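Local coordinates for serine proteinase inhibitor 1 (Myxoma virus, PDB 6BJ5), which inhibits serine endopeptidases as a member of the serpin family and is important in the virulence of the virus, at residues V33-Y38 with V293-K298; Y198-L203 with A211-V216. All blocks are in the same frame, centred on the assembly; numbering follows the deposited sequence.

Interaction 1: residues V33-Y38 with V293-K298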
ATOM      1  N   VAL A  33      -4.267   9.741  -3.413  1.00 33.33           N
ATOM      2  CA  VAL A  33      -4.107   8.315  -3.647  1.00 27.87           C
ATOM      3  C   VAL A  33      -3.293   7.726  -2.509  1.00 33.98           C
ATOM      4  O   VAL A  33      -2.279   8.305  -2.103  1.00 26.91           O
ATOM      5  CB  VAL A  33      -3.421   8.045  -4.994  1.00 28.46           C
ATOM      6  CG1 VAL A  33      -3.257   6.545  -5.220  1.00 34.12           C
ATOM      7  CG2 VAL A  33      -4.197   8.698  -6.117  1.00 25.15           C
ATOM      8  N   VAL A  34      -3.743   6.586  -1.995  1.00 29.06           N
ATOM      9  CA  VAL A  34      -3.022   5.816  -0.991  1.00 20.35           C
ATOM     10  C   VAL A  34      -2.805   4.407  -1.529  1.00 21.95           C
ATOM     11  O   VAL A  34      -3.602   3.875  -2.311  1.00 23.01           O
ATOM     12  CB  VAL A  34      -3.766   5.799   0.358  1.00 22.89           C
ATOM     13  CG1 VAL A  34      -3.921   7.216   0.870  1.00 26.24           C
ATOM     14  CG2 VAL A  34      -5.120   5.152   0.199  1.00 30.08           C
ATOM     15  N   PHE A  35      -1.715   3.792  -1.104  1.00 24.08           N
ATOM     16  CA  PHE A  35      -1.262   2.575  -1.759  1.00 23.80           C
ATOM     17  C   PHE A  35      -0.465   1.745  -0.759  1.00 26.79           C
ATOM     18  O   PHE A  35       0.103   2.275   0.203  1.00 17.78           O
ATOM     19  CB  PHE A  35      -0.414   2.957  -2.978  1.00 16.94           C
ATOM     20  CG  PHE A  35       0.177   1.814  -3.710  1.00 19.24           C
ATOM     21  CD1 PHE A  35      -0.614   0.824  -4.256  1.00 25.23           C
ATOM     22  CD2 PHE A  35       1.556   1.717  -3.828  1.00 10.48           C
ATOM     23  CE1 PHE A  35      -0.041  -0.236  -4.958  1.00 15.27           C
ATOM     24  CE2 PHE A  35       2.126   0.688  -4.493  1.00 17.75           C
ATOM     25  CZ  PHE A  35       1.317  -0.306  -5.071  1.00 25.65           C
ATOM     26  N   SER A  36      -0.449   0.432  -0.958  1.00 19.71           N
ATOM     27  CA  SER A  36       0.397  -0.408  -0.125  1.00 15.20           C
ATOM     28  C   SER A  36       1.337  -1.188  -1.012  1.00 27.91           C
ATOM     29  O   SER A  36       0.928  -2.211  -1.590  1.00 14.19           O
ATOM     30  CB  SER A  36      -0.404  -1.367   0.732  1.00 12.47           C
ATOM     31  OG  SER A  36       0.513  -2.210   1.422  1.00 24.19           O
ATOM     32  N   PRO A  37       2.586  -0.739  -1.176  1.00 33.23           N
ATOM     33  CA  PRO A  37       3.585  -1.582  -1.851  1.00 22.38           C
ATOM     34  C   PRO A  37       3.806  -2.922  -1.163  1.00 19.99           C
ATOM     35  O   PRO A  37       3.990  -3.930  -1.847  1.00 32.52           O
ATOM     36  CB  PRO A  37       4.838  -0.699  -1.845  1.00 22.59           C
ATOM     37  CG  PRO A  37       4.584   0.324  -0.810  1.00 23.09           C
ATOM     38  CD  PRO A  37       3.134   0.577  -0.823  1.00 22.53           C
ATOM     39  N   TYR A  38       3.823  -2.971   0.171  1.00 23.97           N
ATOM     40  CA  TYR A  38       3.989  -4.251   0.856  1.00 20.12           C
ATOM     41  C   TYR A  38       2.844  -5.200   0.531  1.00 31.35           C
ATOM     42  O   TYR A  38       3.053  -6.393   0.293  1.00 30.43           O
ATOM     43  CB  TYR A  38       4.040  -4.037   2.351  1.00 22.45           C
ATOM     44  CG  TYR A  38       4.222  -5.304   3.145  1.00 29.13           C
ATOM     45  CD1 TYR A  38       5.473  -5.883   3.262  1.00 41.72           C
ATOM     46  CD2 TYR A  38       3.152  -5.928   3.766  1.00 26.40           C
ATOM     47  CE1 TYR A  38       5.666  -7.025   3.999  1.00 41.84           C
ATOM     48  CE2 TYR A  38       3.332  -7.087   4.497  1.00 32.70           C
ATOM     49  CZ  TYR A  38       4.603  -7.625   4.610  1.00 43.28           C
ATOM     50  OH  TYR A  38       4.840  -8.770   5.328  1.00 49.71           O
ATOM     51  N   VAL A 293      -6.026  -7.560 -10.813  1.00 27.22           N
ATOM     52  CA  VAL A 293      -5.336  -7.299  -9.559  1.00 26.36           C
ATOM     53  C   VAL A 293      -5.885  -5.988  -9.030  1.00 33.19           C
ATOM     54  O   VAL A 293      -5.717  -4.933  -9.661  1.00 27.00           O
ATOM     55  CB  VAL A 293      -3.812  -7.220  -9.709  1.00 28.85           C
ATOM     56  CG1 VAL A 293      -3.180  -7.022  -8.318  1.00 21.60           C
ATOM     57  CG2 VAL A 293      -3.265  -8.473 -10.375  1.00 21.48           C
ATOM     58  N   LEU A 294      -6.577  -6.059  -7.895  1.00 37.11           N
ATOM     59  CA  LEU A 294      -7.212  -4.902  -7.288  1.00 30.50           C
ATOM     60  C   LEU A 294      -6.736  -4.723  -5.859  1.00 23.71           C
ATOM     61  O   LEU A 294      -6.555  -5.705  -5.118  1.00 23.26           O
ATOM     62  CB  LEU A 294      -8.733  -5.027  -7.314  1.00 32.25           C
ATOM     63  CG  LEU A 294      -9.310  -5.192  -8.717  1.00 44.23           C
ATOM     64  CD1 LEU A 294     -10.832  -5.259  -8.659  1.00 44.66           C
ATOM     65  CD2 LEU A 294      -8.826  -4.081  -9.645  1.00 50.07           C
ATOM     66  N   GLN A 295      -6.505  -3.464  -5.499  1.00 14.69           N
ATOM     67  CA  GLN A 295      -6.129  -3.084  -4.145  1.00 22.87           C
ATOM     68  C   GLN A 295      -7.036  -1.961  -3.653  1.00 27.24           C
ATOM     69  O   GLN A 295      -7.175  -0.919  -4.309  1.00 22.17           O
ATOM     70  CB  GLN A 295      -4.659  -2.644  -4.084  1.00 21.30           C
ATOM     71  CG  GLN A 295      -4.053  -2.780  -2.708  1.00 25.05           C
ATOM     72  CD  GLN A 295      -2.691  -2.143  -2.590  1.00 32.51           C
ATOM     73  OE1 GLN A 295      -2.553  -0.915  -2.516  1.00 33.50           O
ATOM     74  NE2 GLN A 295      -1.662  -2.983  -2.614  1.00 18.18           N
ATOM     75  N   THR A 296      -7.641  -2.160  -2.495  1.00 29.52           N
ATOM     76  CA  THR A 296      -8.337  -1.080  -1.824  1.00 24.51           C
ATOM     77  C   THR A 296      -7.585  -0.784  -0.534  1.00 21.71           C
ATOM     78  O   THR A 296      -7.289  -1.695   0.256  1.00 19.66           O
ATOM     79  CB  THR A 296      -9.800  -1.424  -1.555  1.00 26.12           C
ATOM     80  OG1 THR A 296      -9.866  -2.470  -0.593  1.00 39.09           O
ATOM     81  CG2 THR A 296     -10.473  -1.899  -2.809  1.00 27.41           C
ATOM     82  N   SER A 297      -7.243   0.482  -0.353  1.00 23.12           N
ATOM     83  CA  SER A 297      -6.461   0.929   0.785  1.00 32.45           C
ATOM     84  C   SER A 297      -7.169   2.102   1.445  1.00 26.54           C
ATOM     85  O   SER A 297      -7.945   2.824   0.816  1.00 19.92           O
ATOM     86  CB  SER A 297      -5.036   1.346   0.374  1.00 29.77           C
ATOM     87  OG  SER A 297      -4.346   0.289  -0.275  1.00 27.48           O
ATOM     88  N   LYS A 298      -6.930   2.259   2.736  1.00 27.66           N
ATOM     89  CA  LYS A 298      -7.453   3.404   3.452  1.00 22.90           C
ATOM     90  C   LYS A 298      -6.384   3.793   4.457  1.00 24.19           C
ATOM     91  O   LYS A 298      -5.772   2.909   5.077  1.00 21.50           O
ATOM     92  CB  LYS A 298      -8.797   3.078   4.124  1.00 25.85           C
ATOM     93  CG  LYS A 298      -9.531   4.306   4.688  1.00 35.47           C
ATOM     94  CD  LYS A 298     -10.725   3.878   5.509  1.00 39.13           C
ATOM     95  CE  LYS A 298     -11.399   5.038   6.217  1.00 42.58           C
ATOM     96  NZ  LYS A 298     -12.401   4.514   7.209  1.00 44.53           N
TER
HETATM   97  O   HOH W   1      -4.992   1.320  -2.761  1.00 36.87           O
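Gln-295 meets Ser-36 through a side chain that leaves the strand with CG anti to the backbone N (chi1 -156°) and continues extended, which brings its terminal amide up against the backbone of the other segment. Ser-297 has OG anti to its own carbonyl carbon, and the hydroxyl lies on the same side of the strand. The amide grips Ser-36 twice: OE1 of Gln-295 accepts from Ser-36 N at 2.9 Å, and NE2 of Gln-295 donates to Ser-36 O at 2.9 Å. In both bonds the donor is somewhat tilted from the carbonyl plane of its acceptor. Because both ends of the amide are engaged by one residue, its rotation is fixed, and a further bond from NE2 to Thr-312 OG1 reinforces this. The Phe-35 ring lies obliquely beside the same amide, its CD1 3.1 Å from Gln-295 OE1 and the two planes 28° apart. This is the shutter region of the serpin fold, where the start of helix 37-49, with Ser-36 as N-cap, lies beneath the large sheet; strand 33-35 runs at 109° to strand 293-298. Ser-36 OG caps Gly-39 N and is also hydrogen-bonded to Leu-29 O of the second chain. Further along, a water bridges Ser-297 OG (2.8 Å) and Val-34 O (2.9 Å), although it has more acceptors in reach than protons, while Ser-297 OG also pairs with Ser-310 OG. Beside this polar row, Val-34 CG2 packs on Ser-297 CB at 3.8 Å.

Interaction 2: residues Y198-L203 with A211-V216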
ATOM      1  N   TYR A 198      12.848  20.050  -1.952  1.00 38.38           N
ATOM      2  CA  TYR A 198      11.884  19.383  -1.088  1.00 40.94           C
ATOM      3  C   TYR A 198      12.576  19.068   0.229  1.00 37.87           C
ATOM      4  O   TYR A 198      13.801  19.156   0.347  1.00 37.39           O
ATOM      5  CB  TYR A 198      11.332  18.097  -1.726  1.00 49.49           C
ATOM      6  CG  TYR A 198      12.339  16.974  -1.974  1.00 45.54           C
ATOM      7  CD1 TYR A 198      12.606  16.016  -0.991  1.00 46.24           C
ATOM      8  CD2 TYR A 198      12.989  16.857  -3.195  1.00 45.36           C
ATOM      9  CE1 TYR A 198      13.503  14.988  -1.214  1.00 48.44           C
ATOM     10  CE2 TYR A 198      13.893  15.836  -3.426  1.00 56.58           C
ATOM     11  CZ  TYR A 198      14.142  14.903  -2.432  1.00 55.78           C
ATOM     12  OH  TYR A 198      15.040  13.889  -2.656  1.00 52.47           O
ATOM     13  N   SER A 199      11.779  18.672   1.210  1.00 30.45           N
ATOM     14  CA  SER A 199      12.290  18.184   2.477  1.00 32.11           C
ATOM     15  C   SER A 199      11.727  16.798   2.743  1.00 30.29           C
ATOM     16  O   SER A 199      10.753  16.369   2.122  1.00 41.54           O
ATOM     17  CB  SER A 199      11.914  19.103   3.629  1.00 23.21           C
ATOM     18  OG  SER A 199      10.520  19.070   3.781  1.00 25.72           O
ATOM     19  N   VAL A 200      12.355  16.098   3.680  1.00 23.80           N
ATOM     20  CA  VAL A 200      11.871  14.807   4.148  1.00 24.61           C
ATOM     21  C   VAL A 200      12.014  14.809   5.660  1.00 26.24           C
ATOM     22  O   VAL A 200      13.041  15.244   6.190  1.00 34.66           O
ATOM     23  CB  VAL A 200      12.640  13.626   3.516  1.00 22.63           C
ATOM     24  CG1 VAL A 200      12.101  12.296   4.014  1.00 23.69           C
ATOM     25  CG2 VAL A 200      12.565  13.687   2.005  1.00 14.93           C
ATOM     26  N   THR A 201      10.976  14.356   6.355  1.00 23.33           N
ATOM     27  CA  THR A 201      10.925  14.445   7.804  1.00 27.72           C
ATOM     28  C   THR A 201      10.355  13.147   8.351  1.00 30.03           C
ATOM     29  O   THR A 201       9.340  12.658   7.852  1.00 31.37           O
ATOM     30  CB  THR A 201      10.056  15.645   8.227  1.00 30.47           C
ATOM     31  OG1 THR A 201      10.582  16.850   7.644  1.00 26.07           O
ATOM     32  CG2 THR A 201       9.989  15.771   9.746  1.00 20.49           C
ATOM     33  N   GLU A 202      10.967  12.616   9.408  1.00 32.31           N
ATOM     34  CA  GLU A 202      10.578  11.319   9.944  1.00 22.86           C
ATOM     35  C   GLU A 202       9.756  11.505  11.206  1.00 27.16           C
ATOM     36  O   GLU A 202      10.265  11.944  12.239  1.00 40.27           O
ATOM     37  CB  GLU A 202      11.802  10.439  10.215  1.00 24.13           C
ATOM     38  CG  GLU A 202      11.366   9.045  10.600  1.00 28.17           C
ATOM     39  CD  GLU A 202      12.466   8.030  10.623  1.00 39.84           C
ATOM     40  OE1 GLU A 202      13.169   7.886   9.599  1.00 38.64           O
ATOM     41  OE2 GLU A 202      12.568   7.317  11.634  1.00 55.95           O
ATOM     42  N   LEU A 203       8.501  11.116  11.130  1.00 34.99           N
ATOM     43  CA  LEU A 203       7.599  11.118  12.266  1.00 33.89           C
ATOM     44  C   LEU A 203       7.527   9.709  12.819  1.00 38.19           C
ATOM     45  O   LEU A 203       6.899   8.842  12.199  1.00 49.74           O
ATOM     46  CB  LEU A 203       6.214  11.595  11.836  1.00 35.36           C
ATOM     47  CG  LEU A 203       6.159  12.926  11.098  1.00 41.24           C
ATOM     48  CD1 LEU A 203       4.824  13.039  10.398  1.00 42.51           C
ATOM     49  CD2 LEU A 203       6.301  14.050  12.096  1.00 41.60           C
ATOM     50  N   ALA A 211       7.468   4.199  11.039  1.00 42.69           N
ATOM     51  CA  ALA A 211       7.547   5.652  11.066  1.00 43.43           C
ATOM     52  C   ALA A 211       6.996   6.216   9.767  1.00 45.73           C
ATOM     53  O   ALA A 211       6.961   5.533   8.740  1.00 48.02           O
ATOM     54  CB  ALA A 211       8.991   6.115  11.282  1.00 24.45           C
ATOM     55  N   MET A 212       6.631   7.494   9.804  1.00 39.07           N
ATOM     56  CA  MET A 212       6.153   8.179   8.613  1.00 36.25           C
ATOM     57  C   MET A 212       7.221   9.131   8.109  1.00 32.65           C
ATOM     58  O   MET A 212       7.730   9.965   8.858  1.00 41.04           O
ATOM     59  CB  MET A 212       4.839   8.921   8.856  1.00 31.54           C
ATOM     60  CG  MET A 212       4.374   9.679   7.617  1.00 33.90           C
ATOM     61  SD  MET A 212       2.745  10.453   7.716  1.00 35.48           S
ATOM     62  CE  MET A 212       1.693   9.014   7.504  1.00 34.19           C
ATOM     63  N   LEU A 213       7.585   8.962   6.855  1.00 35.77           N
ATOM     64  CA  LEU A 213       8.398   9.923   6.146  1.00 26.30           C
ATOM     65  C   LEU A 213       7.435  10.875   5.472  1.00 37.81           C
ATOM     66  O   LEU A 213       6.548  10.440   4.727  1.00 44.85           O
ATOM     67  CB  LEU A 213       9.297   9.230   5.121  1.00 31.97           C
ATOM     68  CG  LEU A 213      10.274   8.202   5.709  1.00 31.87           C
ATOM     69  CD1 LEU A 213      11.055   7.550   4.605  1.00 27.50           C
ATOM     70  CD2 LEU A 213      11.216   8.846   6.733  1.00 37.34           C
ATOM     71  N   LEU A 214       7.583  12.158   5.763  1.00 39.50           N
ATOM     72  CA  LEU A 214       6.776  13.198   5.156  1.00 20.36           C
ATOM     73  C   LEU A 214       7.689  13.962   4.199  1.00 20.74           C
ATOM     74  O   LEU A 214       8.761  14.438   4.595  1.00 28.22           O
ATOM     75  CB  LEU A 214       6.167  14.082   6.238  1.00 22.48           C
ATOM     76  CG  LEU A 214       5.452  15.385   5.853  1.00 30.69           C
ATOM     77  CD1 LEU A 214       4.128  15.104   5.156  1.00 24.74           C
ATOM     78  CD2 LEU A 214       5.229  16.247   7.069  1.00 20.63           C
ATOM     79  N   VAL A 215       7.283  14.018   2.940  1.00  9.22           N
ATOM     80  CA  VAL A 215       8.027  14.580   1.825  1.00 16.19           C
ATOM     81  C   VAL A 215       7.255  15.794   1.328  1.00 28.32           C
ATOM     82  O   VAL A 215       6.142  15.640   0.805  1.00 25.93           O
ATOM     83  CB  VAL A 215       8.191  13.536   0.703  1.00 29.65           C
ATOM     84  CG1 VAL A 215       9.010  14.084  -0.485  1.00 22.73           C
ATOM     85  CG2 VAL A 215       8.820  12.250   1.255  1.00 32.13           C
ATOM     86  N   VAL A 216       7.824  16.989   1.469  1.00 37.61           N
ATOM     87  CA  VAL A 216       7.138  18.220   1.069  1.00 34.35           C
ATOM     88  C   VAL A 216       7.923  18.845  -0.078  1.00 32.80           C
ATOM     89  O   VAL A 216       8.979  19.451   0.160  1.00 35.72           O
ATOM     90  CB  VAL A 216       6.992  19.210   2.234  1.00 33.66           C
ATOM     91  CG1 VAL A 216       6.271  20.463   1.732  1.00 27.37           C
ATOM     92  CG2 VAL A 216       6.279  18.590   3.448  1.00 26.82           C
TER
HETATM   93  O   HOH W   2       9.485  17.230   5.336  1.00 25.85           O
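Val-200 and Val-215 face each other as a non-hydrogen-bonded pair in the antiparallel hairpin formed by strands 198-204 and 210-217, part of sheet B of the serpin fold. Both valines hold CG1 anti to the backbone N, leaving CG2 on the N side; the two CG2 methyls meet side by side at 4.1 Å. Tyr-198 continues this face. Its CG sits between the backbone N and the carbonyl carbon (chi1 64°), which stands the ring beside Val-215, with CD1 4.1 Å from Val-215 CG1. The phenol OH is hydrogen-bonded to Trp-235 NE1 in helix 229-238, which together with helix 220-226 covers this side. Toward the other end, Glu-202 crosses Leu-213 obliquely: its chain runs out extended, CG touching Ala-211 CB at 3.8 Å and OE1 lying 3.6 Å from Leu-213 CD2. The carboxylate is held by the second chain: OE1 is hydrogen-bonded to Tyr-21 OH, and OE2 forms a salt bridge with Lys-23 NZ, both of that chain. On the reverse face, Leu-203 CB lies 4.2 Å from Met-212 CB, but the methionine chain bends at chi3 (-77°) and its end turns away from strand 198-203. Three pairs of backbone bonds join the strands, at Ser-199 with Val-216, Thr-201 with Leu-214 and Leu-203 with Met-212. A water on the Thr-201 side is hydrogen-bonded to Ser-199 OG and to Thr-201 OG1, and donates to Leu-214 O at 3.0 Å, an oxygen that also accepts from Thr-201 N at 2.8 Å.

How the interactions relate
From the N terminus the chain passes through strand 33-35 into helix 37-49, where interaction 1 opens, and does not return to it until strand 293-302, closing a loop of 254 intervening residues. Interaction 2 is nested inside that loop: strand 198-204 turns back through residues 205-209 into strand 210-217. The contacts do not touch; the nearest atoms of interactions 1 and 2 are about 9 Å apart. Interaction 1 ties the buried helix start to the large sheet, and interaction 2 forms the hairpin of sheet B, to which strand 33-35 also belongs in the serpin fold. Strands 33-35 and 210-217 each pair antiparallel with a strand of the second chain, whose Phe-18 packs on both Val-34 and Met-212.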